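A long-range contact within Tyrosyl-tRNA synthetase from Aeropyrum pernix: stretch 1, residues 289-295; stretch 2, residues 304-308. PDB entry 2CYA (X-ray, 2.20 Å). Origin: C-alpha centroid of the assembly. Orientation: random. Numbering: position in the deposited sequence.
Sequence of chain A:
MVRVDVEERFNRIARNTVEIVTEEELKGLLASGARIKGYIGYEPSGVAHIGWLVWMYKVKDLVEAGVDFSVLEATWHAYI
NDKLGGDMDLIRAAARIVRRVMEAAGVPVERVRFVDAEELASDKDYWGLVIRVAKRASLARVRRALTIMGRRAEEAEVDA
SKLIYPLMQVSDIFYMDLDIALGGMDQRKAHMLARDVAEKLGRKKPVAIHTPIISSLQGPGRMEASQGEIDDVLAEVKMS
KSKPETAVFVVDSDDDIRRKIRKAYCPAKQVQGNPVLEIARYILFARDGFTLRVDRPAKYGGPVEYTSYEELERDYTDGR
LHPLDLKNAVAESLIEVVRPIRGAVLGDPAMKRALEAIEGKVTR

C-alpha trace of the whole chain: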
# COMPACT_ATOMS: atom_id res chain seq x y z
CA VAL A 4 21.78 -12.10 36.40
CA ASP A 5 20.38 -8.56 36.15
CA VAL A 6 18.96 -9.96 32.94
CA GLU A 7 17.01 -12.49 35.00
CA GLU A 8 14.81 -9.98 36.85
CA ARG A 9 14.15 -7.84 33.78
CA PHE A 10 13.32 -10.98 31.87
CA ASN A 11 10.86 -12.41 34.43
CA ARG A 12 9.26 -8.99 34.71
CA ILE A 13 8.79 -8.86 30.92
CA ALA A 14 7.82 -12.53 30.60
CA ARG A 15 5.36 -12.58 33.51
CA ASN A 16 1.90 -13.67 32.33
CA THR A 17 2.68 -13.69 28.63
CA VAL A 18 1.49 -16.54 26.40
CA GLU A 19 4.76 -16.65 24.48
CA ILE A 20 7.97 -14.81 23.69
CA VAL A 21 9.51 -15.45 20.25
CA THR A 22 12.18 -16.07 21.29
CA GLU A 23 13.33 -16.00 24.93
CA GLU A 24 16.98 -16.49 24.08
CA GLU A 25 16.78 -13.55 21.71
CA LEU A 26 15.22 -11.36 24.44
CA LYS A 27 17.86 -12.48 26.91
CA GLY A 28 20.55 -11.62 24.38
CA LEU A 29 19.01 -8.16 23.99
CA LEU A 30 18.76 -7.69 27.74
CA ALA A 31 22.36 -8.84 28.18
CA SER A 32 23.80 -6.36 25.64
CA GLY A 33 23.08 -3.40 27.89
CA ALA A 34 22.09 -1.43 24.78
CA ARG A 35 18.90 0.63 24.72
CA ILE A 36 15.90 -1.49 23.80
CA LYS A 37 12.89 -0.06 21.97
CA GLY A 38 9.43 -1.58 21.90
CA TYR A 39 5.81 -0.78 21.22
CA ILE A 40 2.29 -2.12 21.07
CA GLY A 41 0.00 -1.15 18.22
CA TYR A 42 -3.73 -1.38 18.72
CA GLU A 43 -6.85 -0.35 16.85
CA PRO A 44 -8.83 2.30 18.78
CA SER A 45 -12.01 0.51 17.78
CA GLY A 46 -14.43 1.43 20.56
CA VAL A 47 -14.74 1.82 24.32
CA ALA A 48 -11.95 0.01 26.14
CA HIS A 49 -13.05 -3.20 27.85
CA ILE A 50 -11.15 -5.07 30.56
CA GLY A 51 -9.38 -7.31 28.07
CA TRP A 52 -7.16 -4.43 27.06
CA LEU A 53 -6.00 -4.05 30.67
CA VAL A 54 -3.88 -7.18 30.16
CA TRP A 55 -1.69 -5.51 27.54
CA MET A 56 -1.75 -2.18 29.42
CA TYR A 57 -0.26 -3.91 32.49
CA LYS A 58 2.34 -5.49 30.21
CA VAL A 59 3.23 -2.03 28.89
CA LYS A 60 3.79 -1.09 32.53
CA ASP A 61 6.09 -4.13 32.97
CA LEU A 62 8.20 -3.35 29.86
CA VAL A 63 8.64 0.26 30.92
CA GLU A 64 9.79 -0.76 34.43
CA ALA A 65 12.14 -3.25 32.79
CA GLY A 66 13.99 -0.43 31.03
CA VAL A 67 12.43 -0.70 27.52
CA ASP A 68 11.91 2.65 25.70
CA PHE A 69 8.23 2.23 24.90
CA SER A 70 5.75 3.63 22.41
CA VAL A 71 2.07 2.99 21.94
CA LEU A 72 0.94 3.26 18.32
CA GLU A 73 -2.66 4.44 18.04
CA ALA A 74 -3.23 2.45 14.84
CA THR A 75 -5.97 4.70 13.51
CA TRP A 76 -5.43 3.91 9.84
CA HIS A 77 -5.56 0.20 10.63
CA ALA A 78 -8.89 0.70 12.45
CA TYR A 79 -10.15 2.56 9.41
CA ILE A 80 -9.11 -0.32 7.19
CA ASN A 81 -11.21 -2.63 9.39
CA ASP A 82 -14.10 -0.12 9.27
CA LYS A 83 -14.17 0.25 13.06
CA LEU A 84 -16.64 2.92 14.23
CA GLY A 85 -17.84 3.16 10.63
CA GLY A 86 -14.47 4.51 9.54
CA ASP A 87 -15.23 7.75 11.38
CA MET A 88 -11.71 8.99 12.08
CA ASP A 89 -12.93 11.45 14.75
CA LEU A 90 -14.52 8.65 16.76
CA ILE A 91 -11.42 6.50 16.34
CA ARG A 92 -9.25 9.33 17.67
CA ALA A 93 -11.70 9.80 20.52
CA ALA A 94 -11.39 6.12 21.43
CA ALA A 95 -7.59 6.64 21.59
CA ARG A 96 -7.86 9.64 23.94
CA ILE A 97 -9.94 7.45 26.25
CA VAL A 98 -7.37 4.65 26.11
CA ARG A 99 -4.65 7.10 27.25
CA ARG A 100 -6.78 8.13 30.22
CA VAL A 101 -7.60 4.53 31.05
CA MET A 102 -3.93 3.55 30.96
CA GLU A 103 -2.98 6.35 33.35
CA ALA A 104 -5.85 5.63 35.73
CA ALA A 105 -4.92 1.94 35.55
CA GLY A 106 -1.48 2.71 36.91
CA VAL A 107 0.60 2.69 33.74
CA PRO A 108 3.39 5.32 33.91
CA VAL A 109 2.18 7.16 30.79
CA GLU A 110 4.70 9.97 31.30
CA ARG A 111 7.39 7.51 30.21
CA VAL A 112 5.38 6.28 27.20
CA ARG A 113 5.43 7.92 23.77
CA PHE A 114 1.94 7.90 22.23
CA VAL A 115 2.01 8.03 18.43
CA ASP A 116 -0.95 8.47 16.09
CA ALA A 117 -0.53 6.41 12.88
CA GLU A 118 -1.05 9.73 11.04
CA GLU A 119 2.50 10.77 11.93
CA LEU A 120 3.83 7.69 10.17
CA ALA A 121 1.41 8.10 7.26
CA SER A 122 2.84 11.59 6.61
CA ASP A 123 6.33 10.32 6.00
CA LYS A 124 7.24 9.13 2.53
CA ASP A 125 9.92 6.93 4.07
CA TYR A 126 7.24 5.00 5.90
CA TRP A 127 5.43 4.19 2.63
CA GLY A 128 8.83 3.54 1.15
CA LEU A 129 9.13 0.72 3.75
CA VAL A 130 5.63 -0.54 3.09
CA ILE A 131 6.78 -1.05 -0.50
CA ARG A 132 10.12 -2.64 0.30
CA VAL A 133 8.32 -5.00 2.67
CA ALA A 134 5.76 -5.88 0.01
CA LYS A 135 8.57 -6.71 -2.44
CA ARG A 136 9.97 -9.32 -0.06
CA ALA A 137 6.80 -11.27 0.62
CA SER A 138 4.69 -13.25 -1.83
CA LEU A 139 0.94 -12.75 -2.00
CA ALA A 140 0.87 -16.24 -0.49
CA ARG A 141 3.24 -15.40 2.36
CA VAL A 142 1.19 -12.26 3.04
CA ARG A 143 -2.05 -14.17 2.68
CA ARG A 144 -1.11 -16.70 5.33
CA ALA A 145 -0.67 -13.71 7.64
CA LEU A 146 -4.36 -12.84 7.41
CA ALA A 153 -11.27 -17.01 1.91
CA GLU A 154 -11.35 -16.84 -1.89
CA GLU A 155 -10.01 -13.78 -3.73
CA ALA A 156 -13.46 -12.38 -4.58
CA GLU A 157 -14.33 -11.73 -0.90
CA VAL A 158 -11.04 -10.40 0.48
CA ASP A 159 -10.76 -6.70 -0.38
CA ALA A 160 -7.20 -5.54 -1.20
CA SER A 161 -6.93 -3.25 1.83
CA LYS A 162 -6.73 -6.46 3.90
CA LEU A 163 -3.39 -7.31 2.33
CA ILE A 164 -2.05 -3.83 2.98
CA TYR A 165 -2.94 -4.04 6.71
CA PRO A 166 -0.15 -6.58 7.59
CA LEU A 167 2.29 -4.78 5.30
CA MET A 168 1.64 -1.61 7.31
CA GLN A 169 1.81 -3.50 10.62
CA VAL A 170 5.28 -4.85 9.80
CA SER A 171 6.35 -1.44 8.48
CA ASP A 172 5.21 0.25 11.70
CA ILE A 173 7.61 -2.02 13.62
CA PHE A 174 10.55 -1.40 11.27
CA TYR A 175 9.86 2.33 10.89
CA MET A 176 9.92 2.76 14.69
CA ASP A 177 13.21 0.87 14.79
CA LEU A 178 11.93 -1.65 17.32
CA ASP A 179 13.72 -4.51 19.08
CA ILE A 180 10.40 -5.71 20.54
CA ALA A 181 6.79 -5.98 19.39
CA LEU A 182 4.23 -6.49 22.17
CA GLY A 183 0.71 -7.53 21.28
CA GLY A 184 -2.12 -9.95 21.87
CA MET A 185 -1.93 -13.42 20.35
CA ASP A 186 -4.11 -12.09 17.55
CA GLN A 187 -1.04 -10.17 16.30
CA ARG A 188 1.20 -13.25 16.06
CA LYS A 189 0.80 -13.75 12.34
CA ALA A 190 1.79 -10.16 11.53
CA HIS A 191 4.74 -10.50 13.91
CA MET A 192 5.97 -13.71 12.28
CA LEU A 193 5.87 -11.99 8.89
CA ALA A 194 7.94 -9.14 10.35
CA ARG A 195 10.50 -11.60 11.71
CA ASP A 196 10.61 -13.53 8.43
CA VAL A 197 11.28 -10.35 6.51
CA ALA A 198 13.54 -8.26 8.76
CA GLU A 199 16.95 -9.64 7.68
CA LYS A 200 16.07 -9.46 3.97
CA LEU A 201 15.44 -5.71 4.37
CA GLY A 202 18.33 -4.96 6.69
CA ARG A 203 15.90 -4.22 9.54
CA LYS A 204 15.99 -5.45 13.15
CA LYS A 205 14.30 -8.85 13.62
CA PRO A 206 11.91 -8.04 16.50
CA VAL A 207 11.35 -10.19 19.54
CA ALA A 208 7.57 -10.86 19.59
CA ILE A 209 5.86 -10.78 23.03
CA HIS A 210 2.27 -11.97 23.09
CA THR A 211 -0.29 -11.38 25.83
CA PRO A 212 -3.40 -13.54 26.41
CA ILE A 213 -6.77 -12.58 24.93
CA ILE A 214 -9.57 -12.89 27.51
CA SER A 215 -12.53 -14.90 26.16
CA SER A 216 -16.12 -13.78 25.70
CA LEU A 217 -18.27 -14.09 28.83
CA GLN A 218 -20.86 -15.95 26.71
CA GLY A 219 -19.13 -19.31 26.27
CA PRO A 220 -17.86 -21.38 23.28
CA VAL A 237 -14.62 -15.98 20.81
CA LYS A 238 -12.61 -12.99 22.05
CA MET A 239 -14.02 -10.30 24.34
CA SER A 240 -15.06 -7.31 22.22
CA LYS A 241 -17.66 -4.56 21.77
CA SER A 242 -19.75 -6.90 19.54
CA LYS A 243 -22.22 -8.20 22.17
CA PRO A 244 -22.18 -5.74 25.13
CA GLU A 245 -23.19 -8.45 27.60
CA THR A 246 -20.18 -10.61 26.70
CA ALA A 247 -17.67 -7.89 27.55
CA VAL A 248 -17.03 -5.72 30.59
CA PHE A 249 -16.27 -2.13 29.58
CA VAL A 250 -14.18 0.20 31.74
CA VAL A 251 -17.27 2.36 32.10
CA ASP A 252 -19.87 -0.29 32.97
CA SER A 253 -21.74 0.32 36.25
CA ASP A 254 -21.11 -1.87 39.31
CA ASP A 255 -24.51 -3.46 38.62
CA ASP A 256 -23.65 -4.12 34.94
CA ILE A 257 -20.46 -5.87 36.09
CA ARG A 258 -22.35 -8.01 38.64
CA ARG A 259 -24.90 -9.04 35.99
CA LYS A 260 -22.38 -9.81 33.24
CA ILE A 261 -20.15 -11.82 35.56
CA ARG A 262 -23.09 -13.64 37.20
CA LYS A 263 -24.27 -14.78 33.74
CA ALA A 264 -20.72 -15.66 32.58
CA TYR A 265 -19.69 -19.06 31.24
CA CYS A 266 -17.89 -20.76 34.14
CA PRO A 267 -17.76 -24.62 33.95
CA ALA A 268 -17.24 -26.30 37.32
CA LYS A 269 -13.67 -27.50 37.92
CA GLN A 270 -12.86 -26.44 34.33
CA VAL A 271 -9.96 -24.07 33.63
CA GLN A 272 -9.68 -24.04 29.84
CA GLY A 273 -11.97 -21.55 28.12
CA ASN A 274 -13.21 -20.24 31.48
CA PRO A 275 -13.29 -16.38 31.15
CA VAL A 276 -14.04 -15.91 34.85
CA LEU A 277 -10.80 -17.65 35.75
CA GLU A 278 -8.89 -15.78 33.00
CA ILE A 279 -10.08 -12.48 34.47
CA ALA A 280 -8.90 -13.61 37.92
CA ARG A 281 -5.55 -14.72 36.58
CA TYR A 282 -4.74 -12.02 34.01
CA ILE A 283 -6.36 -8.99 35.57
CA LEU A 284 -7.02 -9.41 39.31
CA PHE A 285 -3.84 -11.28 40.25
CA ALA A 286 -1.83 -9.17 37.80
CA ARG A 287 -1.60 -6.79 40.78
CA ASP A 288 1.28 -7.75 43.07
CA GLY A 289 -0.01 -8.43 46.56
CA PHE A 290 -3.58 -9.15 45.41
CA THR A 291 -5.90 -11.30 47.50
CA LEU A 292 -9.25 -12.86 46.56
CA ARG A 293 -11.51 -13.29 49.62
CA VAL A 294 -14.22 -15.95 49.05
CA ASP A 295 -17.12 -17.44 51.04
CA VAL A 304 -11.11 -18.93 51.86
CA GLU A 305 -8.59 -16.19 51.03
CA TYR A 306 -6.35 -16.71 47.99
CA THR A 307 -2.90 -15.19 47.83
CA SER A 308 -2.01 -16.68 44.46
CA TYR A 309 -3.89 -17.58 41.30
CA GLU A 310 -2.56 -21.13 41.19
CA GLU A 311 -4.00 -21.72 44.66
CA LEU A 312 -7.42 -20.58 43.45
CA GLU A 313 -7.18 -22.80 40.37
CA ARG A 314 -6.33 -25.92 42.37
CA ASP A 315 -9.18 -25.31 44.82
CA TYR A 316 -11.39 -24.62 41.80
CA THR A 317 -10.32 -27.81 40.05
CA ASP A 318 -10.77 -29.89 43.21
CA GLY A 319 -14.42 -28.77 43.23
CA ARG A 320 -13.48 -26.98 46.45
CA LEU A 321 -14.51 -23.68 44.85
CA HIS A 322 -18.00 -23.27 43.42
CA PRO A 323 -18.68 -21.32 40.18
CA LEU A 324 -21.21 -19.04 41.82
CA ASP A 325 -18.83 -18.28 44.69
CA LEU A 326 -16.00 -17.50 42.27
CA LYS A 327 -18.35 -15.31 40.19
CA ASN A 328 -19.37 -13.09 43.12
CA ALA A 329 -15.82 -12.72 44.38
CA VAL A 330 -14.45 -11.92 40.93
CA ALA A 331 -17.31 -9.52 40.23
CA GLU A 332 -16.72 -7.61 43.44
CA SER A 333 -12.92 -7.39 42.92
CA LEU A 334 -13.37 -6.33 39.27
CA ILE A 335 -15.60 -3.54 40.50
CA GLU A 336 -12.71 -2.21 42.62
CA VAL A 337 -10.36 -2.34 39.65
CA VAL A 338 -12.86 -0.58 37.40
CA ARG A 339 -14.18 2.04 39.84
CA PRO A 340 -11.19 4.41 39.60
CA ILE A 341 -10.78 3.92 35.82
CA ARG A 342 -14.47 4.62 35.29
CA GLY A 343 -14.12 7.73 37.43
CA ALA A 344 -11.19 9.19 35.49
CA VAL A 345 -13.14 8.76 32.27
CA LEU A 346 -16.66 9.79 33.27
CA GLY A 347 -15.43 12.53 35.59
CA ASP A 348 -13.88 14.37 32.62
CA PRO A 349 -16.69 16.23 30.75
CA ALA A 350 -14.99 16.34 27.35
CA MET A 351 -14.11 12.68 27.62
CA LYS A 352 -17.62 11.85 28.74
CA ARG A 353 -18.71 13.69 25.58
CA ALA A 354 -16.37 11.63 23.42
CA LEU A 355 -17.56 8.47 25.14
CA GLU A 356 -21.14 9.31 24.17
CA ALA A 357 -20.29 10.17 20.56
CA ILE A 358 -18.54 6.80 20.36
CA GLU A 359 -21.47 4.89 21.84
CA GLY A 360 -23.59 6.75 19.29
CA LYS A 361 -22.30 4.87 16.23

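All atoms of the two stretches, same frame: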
# COMPACT_ATOMS: atom_id res chain seq x y z
N GLY A 289 0.62 -8.54 45.26
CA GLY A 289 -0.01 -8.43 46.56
C GLY A 289 -1.54 -8.47 46.54
O GLY A 289 -2.18 -7.97 47.46
N PHE A 290 -2.12 -9.05 45.49
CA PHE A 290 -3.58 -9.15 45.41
C PHE A 290 -4.08 -10.38 46.15
O PHE A 290 -3.42 -11.42 46.16
CB PHE A 290 -4.07 -9.22 43.96
CG PHE A 290 -5.56 -9.43 43.84
CD1 PHE A 290 -6.45 -8.38 44.10
CD2 PHE A 290 -6.09 -10.68 43.52
CE1 PHE A 290 -7.84 -8.58 44.04
CE2 PHE A 290 -7.47 -10.90 43.46
CZ PHE A 290 -8.35 -9.84 43.72
N THR A 291 -5.26 -10.24 46.74
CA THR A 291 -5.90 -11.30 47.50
C THR A 291 -7.36 -11.43 47.09
O THR A 291 -8.05 -10.42 46.95
CB THR A 291 -5.89 -10.97 48.99
OG1 THR A 291 -4.61 -10.45 49.36
CG2 THR A 291 -6.19 -12.20 49.80
N LEU A 292 -7.84 -12.65 46.91
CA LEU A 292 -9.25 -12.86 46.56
C LEU A 292 -9.97 -13.55 47.73
O LEU A 292 -9.81 -14.75 47.95
CB LEU A 292 -9.39 -13.72 45.30
CG LEU A 292 -10.83 -13.87 44.79
CD1 LEU A 292 -11.31 -12.55 44.20
CD2 LEU A 292 -10.91 -14.96 43.74
N ARG A 293 -10.75 -12.77 48.48
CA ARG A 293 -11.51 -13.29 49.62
C ARG A 293 -12.81 -13.95 49.14
O ARG A 293 -13.62 -13.31 48.48
CB ARG A 293 -11.83 -12.13 50.57
CG ARG A 293 -12.81 -12.46 51.70
CD ARG A 293 -13.34 -11.18 52.34
NE ARG A 293 -12.25 -10.35 52.87
CZ ARG A 293 -12.38 -9.07 53.21
NH1 ARG A 293 -13.55 -8.45 53.07
NH2 ARG A 293 -11.33 -8.39 53.68
N VAL A 294 -13.01 -15.23 49.47
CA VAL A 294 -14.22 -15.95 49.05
C VAL A 294 -14.96 -16.64 50.19
O VAL A 294 -14.36 -17.05 51.18
CB VAL A 294 -13.89 -17.02 47.99
CG1 VAL A 294 -15.18 -17.62 47.44
CG2 VAL A 294 -13.06 -16.43 46.87
N ASP A 295 -16.28 -16.78 50.03
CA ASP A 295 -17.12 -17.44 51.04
C ASP A 295 -17.22 -18.95 50.82
O ASP A 295 -17.64 -19.69 51.72
CB ASP A 295 -18.52 -16.83 51.03
CG ASP A 295 -18.58 -15.47 51.70
OD1 ASP A 295 -17.82 -14.56 51.29
OD2 ASP A 295 -19.37 -15.32 52.65
N VAL A 304 -12.54 -18.84 52.12
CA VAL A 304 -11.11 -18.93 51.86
C VAL A 304 -10.55 -17.62 51.28
O VAL A 304 -11.27 -16.85 50.65
CB VAL A 304 -10.79 -20.09 50.88
CG1 VAL A 304 -9.28 -20.24 50.72
CG2 VAL A 304 -11.40 -21.38 51.40
N GLU A 305 -9.26 -17.39 51.51
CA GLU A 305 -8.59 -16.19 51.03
C GLU A 305 -7.39 -16.61 50.18
O GLU A 305 -6.43 -17.20 50.69
CB GLU A 305 -8.12 -15.36 52.23
CG GLU A 305 -7.61 -13.97 51.89
CD GLU A 305 -6.88 -13.31 53.05
OE1 GLU A 305 -6.47 -12.14 52.90
OE2 GLU A 305 -6.72 -13.97 54.10
N TYR A 306 -7.43 -16.32 48.88
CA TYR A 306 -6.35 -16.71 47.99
C TYR A 306 -5.28 -15.67 47.77
O TYR A 306 -5.56 -14.53 47.40
CB TYR A 306 -6.91 -17.16 46.65
CG TYR A 306 -7.86 -18.32 46.79
CD1 TYR A 306 -9.21 -18.11 47.07
CD2 TYR A 306 -7.41 -19.62 46.64
CE1 TYR A 306 -10.08 -19.18 47.19
CE2 TYR A 306 -8.27 -20.70 46.76
CZ TYR A 306 -9.61 -20.47 47.04
OH TYR A 306 -10.48 -21.53 47.14
N THR A 307 -4.03 -16.08 47.98
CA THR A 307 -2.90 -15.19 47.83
C THR A 307 -2.17 -15.41 46.52
O THR A 307 -1.22 -14.70 46.20
CB THR A 307 -1.91 -15.37 49.01
OG1 THR A 307 -1.41 -16.72 49.02
CG2 THR A 307 -2.59 -15.09 50.32
N SER A 308 -2.62 -16.39 45.75
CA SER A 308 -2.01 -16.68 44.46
C SER A 308 -3.11 -17.20 43.55
O SER A 308 -4.13 -17.69 44.02
CB SER A 308 -0.91 -17.74 44.58
OG SER A 308 -1.44 -19.06 44.45

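The two stretches run in nearly opposite directions, their end-to-end vectors 169° apart, and meet as a short antiparallel ladder. Strand residues Leu-292 and Arg-293 face Tyr-306 and Glu-305, and the pairing carries on past them to Val-294 and Val-304. Leu-292 and Tyr-306 form a hydrogen-bonded pair: Leu-292 N donates to Tyr-306 O at 3.0 Å, and Tyr-306 N donates to Leu-292 O, also at 3.0 Å and almost straight at 175°. Two residues along, Val-294 N reaches Val-304 O at 2.7 Å and Val-304 N reaches Val-294 O at 2.7 Å. Between these rings lies the non-hydrogen-bonded pair, Arg-293 with Glu-305, whose CA atoms approach to 4.4 Å. At the other end Thr-291 adds a CA-H...O contact, its CA lying 3.2 Å from Tyr-306 O, so that this carbonyl serves both Leu-292 N and the neighbouring CA. Because all four hydrogen bonds are made by main-chain atoms, they place little demand on residue type; the side chains decide what each face of the ladder meets.

On one face stand Leu-292 and Tyr-306, both buried. Their CB atoms are 4.5 Å apart, as expected of directly paired residues, and the leucine, with chi1 t and chi2 p, supplies an apolar branched side chain suited to an interior site. Tyr-306, with chi1 m, swings its ring alongside the valine further up the other strand: Val-294 CG2 lies 4.1 Å from Tyr-306 CE1, at the ring's edge and near its plane. A compact, beta-branched valine suits this buried place, being at ease in an extended backbone and offering a methyl to the aromatic edge. The tyrosine combines a broad apolar ring with a hydroxyl that is hydrogen-bonded elsewhere in the structure, so its polar end is not left unsatisfied in the interior.

The opposite face, bearing Arg-293 and Glu-305, is exposed, and long charged side chains can be solvated there. The two form no salt bridge: Arg-293 NE and Glu-305 OE1 are still 6.1 Å apart. Glu-305 instead packs against the methyl of Thr-291: Glu-305 CG and Glu-305 OE1 each lie 3.1 Å from Thr-291 CG2, a tight fit for either atom.

Beyond the ladder, Thr-307 and Ser-308 point away from the first stretch. Ser-308 occupies an N-cap position, where its short hydroxyl side chain caps a backbone N just past the stretch. Gly-289, with phi 74°, adopts a conformation that favours glycine. Altogether the contact buries 355 Å².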